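Local structure of putative retaining b-glycosidase (Saccharophagus degradans, 5A95) at residues 163-168 with 206-211; 182-187 with 214-219. The protein probably hydrolyses mixed-linkage beta-1,3-1,4-glucans as a retaining family 5 endo-glucanase, its quaternary structure setting the specificity. The protein carries 1 engineered substitution. All blocks are in the same frame, centred on the assembly; numbering follows the deposited sequence.

Contact 1: residues 163-168 with 206-211; sequences ETRDFW and KTLNES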
loop_
_atom_site.group_PDB
_atom_site.type_symbol
_atom_site.label_atom_id
_atom_site.label_comp_id
_atom_site.label_asym_id
_atom_site.label_seq_id
_atom_site.Cartn_x
_atom_site.Cartn_y
_atom_site.Cartn_z
ATOM N N GLU A 163 2.447 -7.121 3.074
ATOM C CA GLU A 163 2.722 -8.508 2.721
ATOM C C GLU A 163 3.769 -9.091 3.662
ATOM O O GLU A 163 3.685 -10.263 4.037
ATOM C CB GLU A 163 3.199 -8.631 1.275
ATOM C CG GLU A 163 3.546 -10.040 0.828
ATOM C CD GLU A 163 4.075 -10.090 -0.584
ATOM O OE1 GLU A 163 5.042 -9.355 -0.849
ATOM O OE2 GLU A 163 3.542 -10.851 -1.407
ATOM N N THR A 164 4.769 -8.293 4.023
ATOM C CA THR A 164 5.796 -8.725 4.983
ATOM C C THR A 164 5.225 -9.028 6.352
ATOM O O THR A 164 5.479 -10.084 6.939
ATOM C CB THR A 164 6.911 -7.652 5.064
ATOM O OG1 THR A 164 7.533 -7.526 3.759
ATOM C CG2 THR A 164 7.958 -8.006 6.094
ATOM N N ARG A 165 4.417 -8.109 6.848
ATOM C CA ARG A 165 3.711 -8.321 8.118
ATOM C C ARG A 165 2.860 -9.591 8.042
ATOM O O ARG A 165 2.831 -10.379 8.987
ATOM C CB ARG A 165 2.787 -7.144 8.427
ATOM C CG ARG A 165 3.452 -5.866 8.864
ATOM C CD ARG A 165 2.371 -4.877 9.275
ATOM N NE ARG A 165 2.879 -3.553 9.521
ATOM C CZ ARG A 165 3.535 -3.182 10.603
ATOM N NH1 ARG A 165 3.682 -4.027 11.626
ATOM N NH2 ARG A 165 3.996 -1.944 10.702
ATOM N N ASP A 166 2.128 -9.761 6.945
ATOM C CA ASP A 166 1.250 -10.914 6.816
ATOM C C ASP A 166 2.011 -12.230 6.769
ATOM O O ASP A 166 1.578 -13.224 7.357
ATOM C CB ASP A 166 0.313 -10.760 5.621
ATOM C CG ASP A 166 -0.507 -11.995 5.377
ATOM O OD1 ASP A 166 -1.470 -12.215 6.146
ATOM O OD2 ASP A 166 -0.199 -12.770 4.456
ATOM N N PHE A 167 3.135 -12.240 6.063
ATOM C CA PHE A 167 4.018 -13.387 6.085
ATOM C C PHE A 167 4.383 -13.770 7.513
ATOM O O PHE A 167 4.196 -14.918 7.935
ATOM C CB PHE A 167 5.256 -13.155 5.211
ATOM C CG PHE A 167 6.308 -14.219 5.322
ATOM C CD1 PHE A 167 6.182 -15.407 4.638
ATOM C CD2 PHE A 167 7.422 -14.038 6.145
ATOM C CE1 PHE A 167 7.138 -16.387 4.766
ATOM C CE2 PHE A 167 8.387 -15.021 6.267
ATOM C CZ PHE A 167 8.242 -16.192 5.570
ATOM N N TRP A 168 4.868 -12.792 8.271
ATOM C CA TRP A 168 5.299 -13.099 9.622
ATOM C C TRP A 168 4.111 -13.465 10.532
ATOM O O TRP A 168 4.250 -14.338 11.405
ATOM C CB TRP A 168 6.171 -11.979 10.201
ATOM C CG TRP A 168 7.527 -11.968 9.569
ATOM C CD1 TRP A 168 8.078 -10.971 8.810
ATOM C CD2 TRP A 168 8.476 -13.049 9.558
ATOM N NE1 TRP A 168 9.308 -11.355 8.367
ATOM C CE2 TRP A 168 9.587 -12.626 8.807
ATOM C CE3 TRP A 168 8.480 -14.344 10.117
ATOM C CZ2 TRP A 168 10.680 -13.434 8.592
ATOM C CZ3 TRP A 168 9.565 -15.139 9.883
ATOM C CH2 TRP A 168 10.648 -14.684 9.142
ATOM N N LYS A 206 14.952 0.673 12.361
ATOM C CA LYS A 206 14.825 0.170 13.728
ATOM C C LYS A 206 13.354 0.088 14.158
ATOM O O LYS A 206 12.895 -0.933 14.652
ATOM C CB LYS A 206 15.624 1.085 14.658
ATOM C CG LYS A 206 15.407 0.882 16.161
ATOM C CD LYS A 206 16.138 1.980 16.936
ATOM C CE LYS A 206 16.017 1.860 18.442
ATOM N NZ LYS A 206 14.625 1.945 18.903
ATOM N N THR A 207 12.616 1.176 13.945
ATOM C CA THR A 207 11.213 1.225 14.317
ATOM C C THR A 207 10.396 0.149 13.615
ATOM O O THR A 207 9.527 -0.492 14.207
ATOM C CB THR A 207 10.653 2.649 14.088
ATOM O OG1 THR A 207 11.390 3.549 14.925
ATOM C CG2 THR A 207 9.163 2.765 14.438
ATOM N N LEU A 208 10.645 -0.032 12.319
ATOM C CA LEU A 208 9.913 -1.012 11.550
ATOM C C LEU A 208 10.231 -2.445 12.024
ATOM O O LEU A 208 9.330 -3.288 12.129
ATOM C CB LEU A 208 10.128 -0.797 10.056
ATOM C CG LEU A 208 9.350 -1.699 9.130
ATOM C CD1 LEU A 208 7.847 -1.724 9.404
ATOM C CD2 LEU A 208 9.597 -1.271 7.699
ATOM N N ASN A 209 11.504 -2.711 12.303
ATOM C CA ASN A 209 11.835 -4.010 12.859
ATOM C C ASN A 209 11.156 -4.245 14.214
ATOM O O ASN A 209 10.663 -5.360 14.458
ATOM C CB ASN A 209 13.345 -4.226 12.994
ATOM C CG ASN A 209 13.984 -4.631 11.698
ATOM O OD1 ASN A 209 14.186 -5.801 11.433
ATOM N ND2 ASN A 209 14.243 -3.663 10.844
ATOM N N GLU A 210 11.128 -3.217 15.054
ATOM C CA GLU A 210 10.435 -3.328 16.347
ATOM C C GLU A 210 8.948 -3.621 16.154
ATOM O O GLU A 210 8.352 -4.381 16.923
ATOM C CB GLU A 210 10.676 -2.087 17.201
ATOM C CG GLU A 210 12.083 -2.034 17.737
ATOM C CD GLU A 210 12.523 -0.725 18.348
ATOM O OE1 GLU A 210 11.758 0.264 18.286
ATOM O OE2 GLU A 210 13.670 -0.690 18.868
ATOM N N SER A 211 8.360 -3.058 15.114
ATOM C CA SER A 211 6.958 -3.310 14.821
ATOM C C SER A 211 6.714 -4.753 14.418
ATOM O O SER A 211 5.770 -5.395 14.867
ATOM C CB SER A 211 6.485 -2.341 13.729
ATOM O OG SER A 211 5.097 -2.455 13.471
#
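The hydroxyl oxygen OG of S211 is gripped by two nitrogens of one arginine, a compact example of how a single long side chain can join two helices whose backbones stay well apart. R165 comes end-on: its NH1 lies 2.8 Å from S211 OG and bonds at an N-H...O angle of 152°. Its NH2 reaches the same S211 OG at 3.0 Å, bent a little more, to 140°. The oxygen sits in the guanidinium plane, at the edge between the two terminal nitrogens; OG accepts both N-H groups, and the paired grip holds the flat group in its rotation. The reach is needed because the nearest CA atoms, those of R165 and S211, are 9.0 Å apart. R165 spans it with a chain extended from CG to NE, and S211 meets it with OG anti to its backbone N (chi1 -175°), directed at the arginine. L208, one helical turn before S211, adds a looser van der Waals touch, its methyl CD1 4.1 Å from R165 NH2 and set obliquely to the guanidinium. A leucine in place of R165 would probably leave S211 OG without its two donors and the helices without their polar bridge. Earlier in helix 202-219, K206 NZ forms a salt bridge of 2.8 Å with E210 OE2 on the syn side of the carboxylate, and E245 offers both partners a further bond. Q151 of the second subunit lies against R165 and D166 at the assembly interface, and T164 and L208 both touch L147. The two segments belong to helix 161-174 and helix 202-219, successive outer helices of the barrel that precede and follow strand 181-185 in the chain, with R165 also packing on L212 and M215 of the second helix.

Contact 2: residues 182-187 with 214-219; sequences AVYELF and DMIYAS. With NA (sodium ion), chain L.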
loop_
_atom_site.group_PDB
_atom_site.type_symbol
_atom_site.label_atom_id
_atom_site.label_comp_id
_atom_site.label_asym_id
_atom_site.label_seq_id
_atom_site.Cartn_x
_atom_site.Cartn_y
_atom_site.Cartn_z
ATOM N N ALA A 182 13.643 -22.120 14.525
ATOM C CA ALA A 182 14.364 -21.432 15.572
ATOM C C ALA A 182 14.436 -19.930 15.399
ATOM O O ALA A 182 14.403 -19.206 16.383
ATOM C CB ALA A 182 15.753 -22.008 15.724
ATOM N N VAL A 183 14.624 -19.458 14.168
ATOM C CA VAL A 183 14.981 -18.065 13.903
ATOM C C VAL A 183 14.091 -17.529 12.790
ATOM O O VAL A 183 13.891 -18.190 11.749
ATOM C CB VAL A 183 16.461 -17.966 13.472
ATOM C CG1 VAL A 183 16.847 -16.538 13.145
ATOM C CG2 VAL A 183 17.387 -18.535 14.531
ATOM N N TYR A 184 13.535 -16.344 13.032
ATOM C CA TYR A 184 12.736 -15.598 12.061
ATOM C C TYR A 184 13.572 -14.411 11.604
ATOM O O TYR A 184 13.754 -13.434 12.322
ATOM C CB TYR A 184 11.416 -15.115 12.666
ATOM C CG TYR A 184 10.414 -16.203 12.989
ATOM C CD1 TYR A 184 10.611 -17.518 12.621
ATOM C CD2 TYR A 184 9.231 -15.910 13.617
ATOM C CE1 TYR A 184 9.690 -18.491 12.903
ATOM C CE2 TYR A 184 8.303 -16.890 13.922
ATOM C CZ TYR A 184 8.547 -18.196 13.584
ATOM O OH TYR A 184 7.677 -19.227 13.850
ATOM N N GLU A 185 14.135 -14.553 10.398
ATOM C CA GLU A 185 15.033 -13.529 9.823
ATOM C C GLU A 185 14.169 -12.570 9.012
ATOM O O GLU A 185 13.746 -12.876 7.905
ATOM C CB GLU A 185 16.117 -14.183 9.019
ATOM C CG GLU A 185 17.114 -13.202 8.420
ATOM C CD GLU A 185 18.341 -13.893 7.853
ATOM O OE1 GLU A 185 18.326 -15.141 7.811
ATOM O OE2 GLU A 185 19.292 -13.191 7.423
ATOM N N LEU A 186 13.906 -11.419 9.601
ATOM C CA LEU A 186 12.799 -10.549 9.239
ATOM C C LEU A 186 12.863 -9.983 7.820
ATOM O O LEU A 186 11.824 -9.835 7.180
ATOM C CB LEU A 186 12.700 -9.387 10.228
ATOM C CG LEU A 186 12.545 -9.797 11.707
ATOM C CD1 LEU A 186 12.379 -8.543 12.573
ATOM C CD2 LEU A 186 11.400 -10.766 11.915
ATOM N N PHE A 187 14.077 -9.652 7.366
ATOM C CA PHE A 187 14.267 -9.037 6.048
ATOM C C PHE A 187 15.724 -9.245 5.656
ATOM O O PHE A 187 16.614 -8.558 6.159
ATOM C CB PHE A 187 13.912 -7.555 6.069
ATOM C CG PHE A 187 13.878 -6.940 4.693
ATOM C CD1 PHE A 187 15.041 -6.521 4.080
ATOM C CD2 PHE A 187 12.678 -6.756 4.030
ATOM C CE1 PHE A 187 15.001 -5.958 2.802
ATOM C CE2 PHE A 187 12.635 -6.212 2.777
ATOM C CZ PHE A 187 13.792 -5.816 2.160
ATOM N N ASP A 214 7.122 -6.927 17.521
ATOM C CA ASP A 214 5.965 -6.891 18.425
ATOM C C ASP A 214 4.844 -7.807 17.954
ATOM O O ASP A 214 4.222 -8.472 18.765
ATOM C CB ASP A 214 5.479 -5.449 18.596
ATOM C CG ASP A 214 6.406 -4.608 19.445
ATOM O OD1 ASP A 214 7.242 -5.182 20.172
ATOM O OD2 ASP A 214 6.313 -3.361 19.389
ATOM N N MET A 215 4.561 -7.826 16.651
ATOM C CA MET A 215 3.550 -8.731 16.116
ATOM C C MET A 215 3.907 -10.184 16.344
ATOM O O MET A 215 3.063 -11.002 16.671
ATOM C CB MET A 215 3.393 -8.592 14.587
ATOM C CG MET A 215 2.719 -7.376 14.060
ATOM S SD MET A 215 2.824 -7.408 12.252
ATOM C CE MET A 215 1.626 -8.709 11.899
ATOM N N ILE A 216 5.178 -10.505 16.114
ATOM C CA ILE A 216 5.671 -11.862 16.271
ATOM C C ILE A 216 5.585 -12.299 17.743
ATOM O O ILE A 216 5.032 -13.362 18.073
ATOM C CB ILE A 216 7.094 -11.974 15.725
ATOM C CG1 ILE A 216 7.074 -11.846 14.192
ATOM C CG2 ILE A 216 7.752 -13.283 16.137
ATOM C CD1 ILE A 216 8.439 -11.612 13.582
ATOM N N TYR A 217 6.128 -11.468 18.632
ATOM C CA TYR A 217 6.154 -11.801 20.061
ATOM C C TYR A 217 4.770 -11.916 20.668
ATOM O O TYR A 217 4.591 -12.699 21.609
ATOM C CB TYR A 217 7.019 -10.799 20.818
ATOM C CG TYR A 217 8.516 -11.044 20.766
ATOM C CD1 TYR A 217 9.085 -12.175 20.169
ATOM C CD2 TYR A 217 9.376 -10.130 21.375
ATOM C CE1 TYR A 217 10.443 -12.385 20.214
ATOM C CE2 TYR A 217 10.740 -10.332 21.404
ATOM C CZ TYR A 217 11.269 -11.462 20.812
ATOM O OH TYR A 217 12.627 -11.714 20.886
ATOM N N ALA A 218 3.808 -11.166 20.141
ATOM C CA ALA A 218 2.433 -11.272 20.610
ATOM C C ALA A 218 1.864 -12.661 20.334
ATOM O O ALA A 218 0.910 -13.069 20.995
ATOM C CB ALA A 218 1.552 -10.204 19.950
ATOM N N SER A 219 2.392 -13.323 19.302
ATOM C CA SER A 219 1.924 -14.631 18.846
ATOM C C SER A 219 2.793 -15.793 19.351
ATOM O O SER A 219 2.246 -16.856 19.641
ATOM C CB SER A 219 1.870 -14.575 17.321
ATOM O OG SER A 219 1.468 -15.804 16.759
HETATM NA NA NA L . 1.449 -12.027 14.625
HETATM O O HOH W 1 0.548 -14.607 14.361
#
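The strand containing Y184 passes the helix containing I216 with the CA atoms of these two residues 9.0 Å apart, the nearest such pair between 182-187 and 214-219. I216 is the shared partner, and its two branches divide the work. CG2, anti to the backbone N, meets the edge of the Y184 ring, where I216 CG2 is 3.9 Å from Y184 CD2. The other branch carries CD1 to L186, with 3.5 Å between I216 CD1 and L186 CD2, a close methyl-to-methyl meeting just past the strand's end. This is the strand-to-helix packing of a (beta/alpha)8 barrel, the family 5 fold: strand 181-185, hydrogen-bonded between parallel strands 136-144 and 224-227, is covered on its outer side by helix 202-219, which follows it in the chain. T172 of helix 161-174 and V223 each touch both Y184 and I216. On a neighbouring side of the helix, the M215 carbonyl oxygen O binds a sodium ion at 2.8 Å. A water also binds the ion and donates a hydrogen bond to S219 OG, 2.8 Å from the water oxygen, while T196 O of the second subunit is another ligand.

Contacts 1 and 2 lie with their centres about 8 Å apart and share helix 202-219, whose 206-211 part meets R165 and whose I216 meets strand 181-185 and the loop after it. W168 joins them directly: its NE1 makes a probable hydrogen bond of 3.2 Å to L186 O, and its CZ3 packs 3.3 Å from Y184 CB. N209 OD1 also lies 3.5 Å from L186 CD1. Both contacts touch the second subunit, and the R165 side chain is about 8 Å from the sodium ion at that interface. In family 5 enzymes the general acid/base follows the fourth strand of the barrel, here 181-185, so the cluster probably backs the catalytic end of the barrel.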